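Local coordinates for uncharacterized protein (Staphylococcus aureus subsp. aureus, PDB 3H04), which is of unknown function but has an alpha/beta-hydrolase fold and probably acts as a serine hydrolase related to feruloyl esterases, at residues S129-Y143 with D220-M232. Residues are numbered along the deposited sequence; the frame is centred on the assembly and turned at random.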
ATOM      1  N   SER A 129       5.087  -5.435   7.054  1.00 15.19           N
ATOM      2  CA  SER A 129       5.928  -4.398   7.694  1.00 16.15           C
ATOM      3  C   SER A 129       7.433  -4.559   7.392  1.00 15.81           C
ATOM      4  O   SER A 129       8.292  -3.889   7.989  1.00 15.05           O
ATOM      5  CB  SER A 129       5.717  -4.489   9.207  1.00 15.58           C
ATOM      6  OG  SER A 129       6.200  -5.736   9.746  1.00 18.06           O
ATOM      7  N   ARG A 130       7.750  -5.547   6.571  1.00 15.95           N
ATOM      8  CA  ARG A 130       9.150  -5.889   6.313  1.00 16.85           C
ATOM      9  C   ARG A 130       9.239  -6.566   4.947  1.00 16.57           C
ATOM     10  O   ARG A 130       8.262  -7.174   4.492  1.00 17.16           O
ATOM     11  CB  ARG A 130       9.673  -6.804   7.423  1.00 15.56           C
ATOM     12  CG  ARG A 130       8.716  -7.969   7.649  1.00 16.82           C
ATOM     13  CD  ARG A 130       9.116  -8.945   8.725  1.00 17.98           C
ATOM     14  NE  ARG A 130       8.109 -10.012   8.823  1.00 19.10           N
ATOM     15  CZ  ARG A 130       8.161 -10.997   9.718  1.00 19.43           C
ATOM     16  NH1 ARG A 130       9.149 -11.052  10.588  1.00 18.96           N
ATOM     17  NH2 ARG A 130       7.229 -11.942   9.740  1.00 20.66           N
ATOM     18  N   ILE A 131      10.385  -6.420   4.289  1.00 17.16           N
ATOM     19  CA  ILE A 131      10.683  -7.146   3.032  1.00 16.89           C
ATOM     20  C   ILE A 131      11.655  -8.302   3.220  1.00 16.69           C
ATOM     21  O   ILE A 131      11.697  -9.197   2.375  1.00 16.74           O
ATOM     22  CB  ILE A 131      11.181  -6.223   1.911  1.00 17.24           C
ATOM     23  CG1 ILE A 131      12.388  -5.413   2.323  1.00 17.40           C
ATOM     24  CG2 ILE A 131      10.054  -5.249   1.523  1.00 16.41           C
ATOM     25  CD1 ILE A 131      12.968  -4.626   1.195  1.00 15.19           C
ATOM     26  N   ASN A 132      12.402  -8.295   4.322  1.00 17.53           N
ATOM     27  CA  ASN A 132      13.377  -9.326   4.633  1.00 18.26           C
ATOM     28  C   ASN A 132      12.675 -10.499   5.261  1.00 20.17           C
ATOM     29  O   ASN A 132      12.784 -10.709   6.470  1.00 19.99           O
ATOM     30  CB  ASN A 132      14.460  -8.805   5.590  1.00 18.61           C
ATOM     31  CG  ASN A 132      15.531  -9.844   5.874  1.00 19.25           C
ATOM     32  OD1 ASN A 132      15.649 -10.844   5.151  1.00 19.75           O
ATOM     33  ND2 ASN A 132      16.317  -9.620   6.918  1.00 17.91           N
ATOM     34  N   THR A 133      11.973 -11.283   4.450  1.00 22.28           N
ATOM     35  CA  THR A 133      11.175 -12.402   4.959  1.00 24.68           C
ATOM     36  C   THR A 133      11.270 -13.521   3.908  1.00 25.21           C
ATOM     37  O   THR A 133      11.485 -13.252   2.714  1.00 24.61           O
ATOM     38  CB  THR A 133       9.676 -11.923   5.334  1.00 25.79           C
ATOM     39  OG1 THR A 133       9.330 -10.688   4.674  1.00 33.25           O
ATOM     40  CG2 THR A 133       9.535 -11.628   6.743  1.00 28.06           C
ATOM     41  N   GLU A 134      11.173 -14.786   4.292  1.00 25.58           N
ATOM     42  CA  GLU A 134      11.524 -15.833   3.316  1.00 26.75           C
ATOM     43  C   GLU A 134      10.565 -15.879   2.084  1.00 25.99           C
ATOM     44  O   GLU A 134      11.017 -16.043   0.936  1.00 25.18           O
ATOM     45  CB  GLU A 134      11.660 -17.206   3.989  1.00 27.43           C
ATOM     46  CG  GLU A 134      12.750 -18.121   3.379  1.00 31.70           C
ATOM     47  CD  GLU A 134      14.205 -17.540   3.338  1.00 33.87           C
ATOM     48  OE1 GLU A 134      14.647 -16.877   4.300  1.00 36.11           O
ATOM     49  OE2 GLU A 134      14.927 -17.771   2.330  1.00 36.79           O
ATOM     50  N   PRO A 135       9.259 -15.733   2.311  1.00 26.24           N
ATOM     51  CA  PRO A 135       8.311 -15.686   1.183  1.00 26.01           C
ATOM     52  C   PRO A 135       8.594 -14.594   0.147  1.00 24.86           C
ATOM     53  O   PRO A 135       8.184 -14.743  -1.011  1.00 24.87           O
ATOM     54  CB  PRO A 135       6.977 -15.405   1.865  1.00 26.41           C
ATOM     55  CG  PRO A 135       7.113 -15.927   3.185  1.00 27.46           C
ATOM     56  CD  PRO A 135       8.546 -15.721   3.597  1.00 28.30           C
ATOM     57  N   PHE A 136       9.232 -13.490   0.547  1.00 22.81           N
ATOM     58  CA  PHE A 136       9.649 -12.485  -0.426  1.00 21.66           C
ATOM     59  C   PHE A 136      11.007 -12.736  -1.082  1.00 22.86           C
ATOM     60  O   PHE A 136      11.264 -12.248  -2.172  1.00 22.95           O
ATOM     61  CB  PHE A 136       9.644 -11.102   0.189  1.00 22.04           C
ATOM     62  CG  PHE A 136       8.289 -10.655   0.654  1.00 21.75           C
ATOM     63  CD1 PHE A 136       7.117 -11.206   0.134  1.00 24.26           C
ATOM     64  CD2 PHE A 136       8.178  -9.658   1.605  1.00 24.38           C
ATOM     65  CE1 PHE A 136       5.858 -10.784   0.565  1.00 25.60           C
ATOM     66  CE2 PHE A 136       6.931  -9.256   2.055  1.00 25.58           C
ATOM     67  CZ  PHE A 136       5.762  -9.812   1.510  1.00 27.16           C
ATOM     68  N   LYS A 137      11.860 -13.484  -0.410  1.00 22.59           N
ATOM     69  CA  LYS A 137      13.169 -13.844  -0.928  1.00 23.46           C
ATOM     70  C   LYS A 137      13.101 -15.021  -1.910  1.00 23.50           C
ATOM     71  O   LYS A 137      13.808 -15.042  -2.914  1.00 23.42           O
ATOM     72  CB  LYS A 137      14.074 -14.208   0.237  1.00 23.33           C
ATOM     73  CG  LYS A 137      14.449 -13.032   1.107  1.00 24.09           C
ATOM     74  CD  LYS A 137      15.231 -13.464   2.382  1.00 23.59           C
ATOM     75  CE  LYS A 137      16.542 -14.150   2.049  1.00 25.18           C
ATOM     76  NZ  LYS A 137      17.058 -14.834   3.232  1.00 25.60           N
ATOM     77  N   THR A 138      12.217 -15.975  -1.645  1.00 22.52           N
ATOM     78  CA  THR A 138      12.170 -17.188  -2.425  1.00 23.02           C
ATOM     79  C   THR A 138      11.058 -17.165  -3.486  1.00 21.90           C
ATOM     80  O   THR A 138      10.242 -16.245  -3.559  1.00 20.45           O
ATOM     81  CB  THR A 138      11.967 -18.398  -1.503  1.00 23.39           C
ATOM     82  OG1 THR A 138      10.700 -18.261  -0.869  1.00 24.67           O
ATOM     83  CG2 THR A 138      13.052 -18.462  -0.394  1.00 26.09           C
ATOM     84  N   THR A 139      11.074 -18.183  -4.331  1.00 21.54           N
ATOM     85  CA  THR A 139      10.038 -18.392  -5.324  1.00 21.37           C
ATOM     86  C   THR A 139       8.686 -18.560  -4.692  1.00 20.73           C
ATOM     87  O   THR A 139       8.552 -19.299  -3.741  1.00 19.91           O
ATOM     88  CB  THR A 139      10.354 -19.659  -6.147  1.00 21.63           C
ATOM     89  OG1 THR A 139      11.456 -19.347  -6.988  1.00 25.17           O
ATOM     90  CG2 THR A 139       9.177 -20.076  -7.008  1.00 21.23           C
ATOM     91  N   ASN A 140       7.692 -17.849  -5.211  1.00 19.51           N
ATOM     92  CA  ASN A 140       6.305 -18.026  -4.800  1.00 19.72           C
ATOM     93  C   ASN A 140       5.629 -19.036  -5.743  1.00 19.70           C
ATOM     94  O   ASN A 140       5.549 -18.815  -6.958  1.00 17.22           O
ATOM     95  CB  ASN A 140       5.577 -16.686  -4.797  1.00 18.88           C
ATOM     96  CG  ASN A 140       4.109 -16.786  -4.342  1.00 20.97           C
ATOM     97  OD1 ASN A 140       3.285 -17.507  -4.945  1.00 25.32           O
ATOM     98  ND2 ASN A 140       3.761 -16.002  -3.344  1.00 18.94           N
ATOM     99  N   SER A 141       5.172 -20.149  -5.152  1.00 20.00           N
ATOM    100  CA  SER A 141       4.451 -21.234  -5.850  1.00 21.26           C
ATOM    101  C   SER A 141       3.308 -20.806  -6.738  1.00 19.49           C
ATOM    102  O   SER A 141       3.112 -21.352  -7.833  1.00 20.07           O
ATOM    103  CB  SER A 141       3.820 -22.189  -4.796  1.00 21.00           C
ATOM    104  OG  SER A 141       4.810 -22.999  -4.263  1.00 26.96           O
ATOM    105  N   TYR A 142       2.493 -19.902  -6.223  1.00 19.53           N
ATOM    106  CA  TYR A 142       1.306 -19.451  -6.931  1.00 18.79           C
ATOM    107  C   TYR A 142       1.681 -18.794  -8.253  1.00 17.69           C
ATOM    108  O   TYR A 142       0.975 -18.974  -9.233  1.00 18.20           O
ATOM    109  CB  TYR A 142       0.486 -18.532  -6.042  1.00 18.10           C
ATOM    110  CG  TYR A 142      -0.756 -17.985  -6.669  1.00 20.65           C
ATOM    111  CD1 TYR A 142      -1.996 -18.656  -6.546  1.00 24.85           C
ATOM    112  CD2 TYR A 142      -0.728 -16.782  -7.349  1.00 24.15           C
ATOM    113  CE1 TYR A 142      -3.167 -18.141  -7.168  1.00 23.94           C
ATOM    114  CE2 TYR A 142      -1.866 -16.260  -7.953  1.00 24.90           C
ATOM    115  CZ  TYR A 142      -3.085 -16.960  -7.864  1.00 26.99           C
ATOM    116  OH  TYR A 142      -4.184 -16.394  -8.428  1.00 29.27           O
ATOM    117  N   TYR A 143       2.788 -18.056  -8.285  1.00 16.76           N
ATOM    118  CA  TYR A 143       3.212 -17.309  -9.491  1.00 15.85           C
ATOM    119  C   TYR A 143       4.140 -18.045 -10.447  1.00 16.72           C
ATOM    120  O   TYR A 143       4.360 -17.595 -11.566  1.00 14.74           O
ATOM    121  CB  TYR A 143       3.864 -15.998  -9.031  1.00 15.77           C
ATOM    122  CG  TYR A 143       2.877 -15.064  -8.374  1.00 14.22           C
ATOM    123  CD1 TYR A 143       1.809 -14.534  -9.095  1.00 15.93           C
ATOM    124  CD2 TYR A 143       2.994 -14.719  -7.058  1.00 13.45           C
ATOM    125  CE1 TYR A 143       0.906 -13.622  -8.485  1.00 17.20           C
ATOM    126  CE2 TYR A 143       2.098 -13.820  -6.449  1.00 17.78           C
ATOM    127  CZ  TYR A 143       1.030 -13.319  -7.171  1.00 18.00           C
ATOM    128  OH  TYR A 143       0.147 -12.437  -6.577  1.00 17.97           O
ATOM    129  N   ASP A 220      -4.099 -16.355   2.065  1.00 17.14           N
ATOM    130  CA  ASP A 220      -3.464 -15.430   1.088  1.00 17.45           C
ATOM    131  C   ASP A 220      -2.201 -16.063   0.540  1.00 17.90           C
ATOM    132  O   ASP A 220      -1.317 -16.437   1.301  1.00 16.95           O
ATOM    133  CB  ASP A 220      -3.105 -14.143   1.779  1.00 17.02           C
ATOM    134  CG  ASP A 220      -2.736 -13.035   0.820  1.00 16.91           C
ATOM    135  OD1 ASP A 220      -2.157 -13.300  -0.254  1.00 17.52           O
ATOM    136  OD2 ASP A 220      -3.016 -11.883   1.187  1.00 15.66           O
ATOM    137  N   TYR A 221      -2.189 -16.232  -0.776  1.00 17.76           N
ATOM    138  CA  TYR A 221      -1.087 -16.856  -1.529  1.00 19.25           C
ATOM    139  C   TYR A 221       0.032 -15.860  -1.930  1.00 18.88           C
ATOM    140  O   TYR A 221       1.096 -16.283  -2.375  1.00 17.84           O
ATOM    141  CB  TYR A 221      -1.647 -17.489  -2.831  1.00 19.56           C
ATOM    142  CG  TYR A 221      -2.491 -16.505  -3.649  1.00 20.78           C
ATOM    143  CD1 TYR A 221      -1.886 -15.524  -4.446  1.00 23.49           C
ATOM    144  CD2 TYR A 221      -3.877 -16.524  -3.584  1.00 20.34           C
ATOM    145  CE1 TYR A 221      -2.623 -14.632  -5.128  1.00 23.94           C
ATOM    146  CE2 TYR A 221      -4.638 -15.612  -4.275  1.00 22.36           C
ATOM    147  CZ  TYR A 221      -4.003 -14.672  -5.057  1.00 25.19           C
ATOM    148  OH  TYR A 221      -4.742 -13.745  -5.741  1.00 24.19           O
ATOM    149  N   ASP A 222      -0.202 -14.559  -1.757  1.00 17.68           N
ATOM    150  CA  ASP A 222       0.719 -13.505  -2.207  1.00 18.02           C
ATOM    151  C   ASP A 222       1.547 -12.905  -1.036  1.00 18.42           C
ATOM    152  O   ASP A 222       2.792 -12.811  -1.104  1.00 17.54           O
ATOM    153  CB  ASP A 222      -0.099 -12.408  -2.902  1.00 18.24           C
ATOM    154  CG  ASP A 222       0.792 -11.259  -3.458  1.00 18.31           C
ATOM    155  OD1 ASP A 222       1.128 -11.249  -4.649  1.00 20.82           O
ATOM    156  OD2 ASP A 222       1.145 -10.353  -2.686  1.00 23.45           O
ATOM    157  N   VAL A 223       0.847 -12.556   0.050  1.00 16.51           N
ATOM    158  CA  VAL A 223       1.431 -12.054   1.276  1.00 16.17           C
ATOM    159  C   VAL A 223       0.940 -12.993   2.386  1.00 16.14           C
ATOM    160  O   VAL A 223      -0.223 -13.015   2.684  1.00 18.24           O
ATOM    161  CB  VAL A 223       0.936 -10.648   1.664  1.00 15.61           C
ATOM    162  CG1 VAL A 223       1.534 -10.235   3.018  1.00 13.54           C
ATOM    163  CG2 VAL A 223       1.285  -9.652   0.608  1.00 14.83           C
ATOM    164  N   PRO A 224       1.809 -13.782   2.950  1.00 16.23           N
ATOM    165  CA  PRO A 224       1.322 -14.692   3.977  1.00 17.74           C
ATOM    166  C   PRO A 224       0.614 -13.965   5.160  1.00 16.99           C
ATOM    167  O   PRO A 224       1.055 -12.906   5.587  1.00 15.14           O
ATOM    168  CB  PRO A 224       2.605 -15.338   4.498  1.00 18.18           C
ATOM    169  CG  PRO A 224       3.581 -15.141   3.506  1.00 19.52           C
ATOM    170  CD  PRO A 224       3.268 -13.874   2.769  1.00 17.24           C
ATOM    171  N   VAL A 225      -0.458 -14.557   5.692  1.00 17.92           N
ATOM    172  CA  VAL A 225      -1.159 -13.972   6.846  1.00 16.84           C
ATOM    173  C   VAL A 225      -0.239 -13.807   8.073  1.00 17.37           C
ATOM    174  O   VAL A 225      -0.449 -12.943   8.910  1.00 15.63           O
ATOM    175  CB  VAL A 225      -2.440 -14.817   7.211  1.00 17.17           C
ATOM    176  CG1 VAL A 225      -2.046 -16.184   7.783  1.00 16.71           C
ATOM    177  CG2 VAL A 225      -3.317 -14.010   8.170  1.00 16.86           C
ATOM    178  N   GLU A 226       0.801 -14.626   8.171  1.00 16.71           N
ATOM    179  CA  GLU A 226       1.832 -14.374   9.189  1.00 17.38           C
ATOM    180  C   GLU A 226       2.435 -12.968   9.220  1.00 16.61           C
ATOM    181  O   GLU A 226       2.917 -12.526  10.288  1.00 15.60           O
ATOM    182  CB  GLU A 226       2.950 -15.448   9.165  1.00 18.25           C
ATOM    183  CG  GLU A 226       2.452 -16.824   9.550  1.00 20.95           C
ATOM    184  CD  GLU A 226       1.939 -17.691   8.346  1.00 22.43           C
ATOM    185  OE1 GLU A 226       1.593 -17.178   7.254  1.00 21.61           O
ATOM    186  OE2 GLU A 226       1.884 -18.921   8.513  1.00 30.36           O
ATOM    187  N   GLU A 227       2.415 -12.234   8.096  1.00 16.65           N
ATOM    188  CA  GLU A 227       2.923 -10.852   8.114  1.00 17.70           C
ATOM    189  C   GLU A 227       2.035  -9.947   8.981  1.00 17.33           C
ATOM    190  O   GLU A 227       2.535  -9.047   9.689  1.00 18.19           O
ATOM    191  CB  GLU A 227       3.063 -10.273   6.708  1.00 15.82           C
ATOM    192  CG  GLU A 227       4.138 -10.987   5.856  1.00 18.33           C
ATOM    193  CD  GLU A 227       5.518 -10.998   6.577  1.00 21.09           C
ATOM    194  OE1 GLU A 227       5.911  -9.948   7.164  1.00 21.00           O
ATOM    195  OE2 GLU A 227       6.201 -12.050   6.581  1.00 20.44           O
ATOM    196  N   SER A 228       0.742 -10.213   8.955  1.00 16.54           N
ATOM    197  CA  SER A 228      -0.195  -9.497   9.822  1.00 15.89           C
ATOM    198  C   SER A 228      -0.070  -9.957  11.272  1.00 17.11           C
ATOM    199  O   SER A 228      -0.095  -9.106  12.192  1.00 16.03           O
ATOM    200  CB  SER A 228      -1.632  -9.688   9.354  1.00 17.06           C
ATOM    201  OG  SER A 228      -1.949  -8.885   8.221  1.00 14.58           O
ATOM    202  N   GLU A 229       0.069 -11.282  11.479  1.00 15.22           N
ATOM    203  CA  GLU A 229       0.288 -11.831  12.849  1.00 14.94           C
ATOM    204  C   GLU A 229       1.547 -11.212  13.447  1.00 15.27           C
ATOM    205  O   GLU A 229       1.550 -10.815  14.607  1.00 15.95           O
ATOM    206  CB  GLU A 229       0.384 -13.361  12.847  1.00 15.49           C
ATOM    207  CG  GLU A 229      -0.861 -14.070  12.347  1.00 17.85           C
ATOM    208  CD  GLU A 229      -0.672 -15.574  12.051  1.00 19.73           C
ATOM    209  OE1 GLU A 229       0.451 -16.125  12.169  1.00 18.33           O
ATOM    210  OE2 GLU A 229      -1.694 -16.187  11.702  1.00 22.20           O
ATOM    211  N   HIS A 230       2.589 -11.039  12.637  1.00 16.25           N
ATOM    212  CA  HIS A 230       3.828 -10.371  13.098  1.00 16.35           C
ATOM    213  C   HIS A 230       3.570  -8.947  13.643  1.00 16.54           C
ATOM    214  O   HIS A 230       4.119  -8.558  14.692  1.00 16.46           O
ATOM    215  CB  HIS A 230       4.883 -10.287  11.994  1.00 15.84           C
ATOM    216  CG  HIS A 230       6.125  -9.538  12.393  1.00 15.78           C
ATOM    217  ND1 HIS A 230       6.978  -9.985  13.372  1.00 18.83           N
ATOM    218  CD2 HIS A 230       6.651  -8.370  11.945  1.00 18.88           C
ATOM    219  CE1 HIS A 230       7.969  -9.125  13.526  1.00 21.71           C
ATOM    220  NE2 HIS A 230       7.804  -8.145  12.659  1.00 20.14           N
ATOM    221  N   ILE A 231       2.738  -8.184  12.941  1.00 15.78           N
ATOM    222  CA  ILE A 231       2.430  -6.824  13.369  1.00 16.05           C
ATOM    223  C   ILE A 231       1.652  -6.880  14.699  1.00 16.48           C
ATOM    224  O   ILE A 231       2.013  -6.209  15.676  1.00 17.61           O
ATOM    225  CB  ILE A 231       1.655  -6.093  12.262  1.00 15.68           C
ATOM    226  CG1 ILE A 231       2.607  -5.825  11.095  1.00 14.97           C
ATOM    227  CG2 ILE A 231       1.128  -4.781  12.755  1.00 15.94           C
ATOM    228  CD1 ILE A 231       1.935  -5.569   9.813  1.00 14.49           C
ATOM    229  N   MET A 232       0.686  -7.778  14.753  1.00 17.30           N
ATOM    230  CA  MET A 232      -0.122  -7.990  15.964  1.00 18.69           C
ATOM    231  C   MET A 232       0.688  -8.525  17.134  1.00 17.89           C
ATOM    232  O   MET A 232       0.230  -8.445  18.281  1.00 19.00           O
ATOM    233  CB  MET A 232      -1.250  -9.004  15.685  1.00 20.08           C
ATOM    234  CG  MET A 232      -1.982  -8.779  14.386  1.00 27.44           C
ATOM    235  SD  MET A 232      -3.656  -8.146  14.582  1.00 30.05           S
ATOM    236  CE  MET A 232      -4.401  -9.594  15.265  1.00 35.94           C
TER
HETATM  237  O   HOH W   1       4.712  -8.032   8.562  1.00 14.59           O
HETATM  238  O   HOH W   2       8.691  -5.829  10.906  1.00 15.94           O
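Arg130 reaches Glu227 and His230 because CG sits between the backbone N and carbonyl carbon (chi1 50°) and the rest of the chain runs fully extended, while His230 meets it with CG anti to its own backbone N (chi1 176°). The guanidinium lies flat on the imidazole, centres 3.8 Å apart and planes nearly parallel, and CG2 of Thr133 lies over the opposite face, toward its rim. At its edge, Arg130 NE donates an almost straight bond of 2.8 Å to the syn lone pair of Glu227 OE1; the carboxylate is turned 52° from the guanidinium plane, and the second bond, from NH2 to OE2, is weak. One water joins Glu227 OE1 and O to Ser129 N; another bridges Ser129 OG and His230 NE2. Pro135 and Pro224 touch through their CG atoms (3.6 Å) midway along the interface. Farther along, the rings of Tyr142 and Tyr221 stack face to face, with centroids 3.7 Å apart. Beside them Asn140 ND2 donates to Tyr221 O at 2.8 Å, in both the amide and carbonyl planes, while its OD1 caps the following helix through weak bonds from Tyr142 N and Tyr143 N. Tyr143 OH bonds Asp222 OD1, which Tyr176 OH also holds; the 2.5 Å between Tyr143 OH and OD1 is unusually short and its exact value doubtful. The contact thus ties the segment after strand 121-125 to the loop after strand 212-217, where Asp220 bonds His248, an arrangement consistent with a Ser-His-Asp triad. The Glu227 carboxylate probably balances Arg130's positive charge while the flat stack on His230 holds the guanidinium in place.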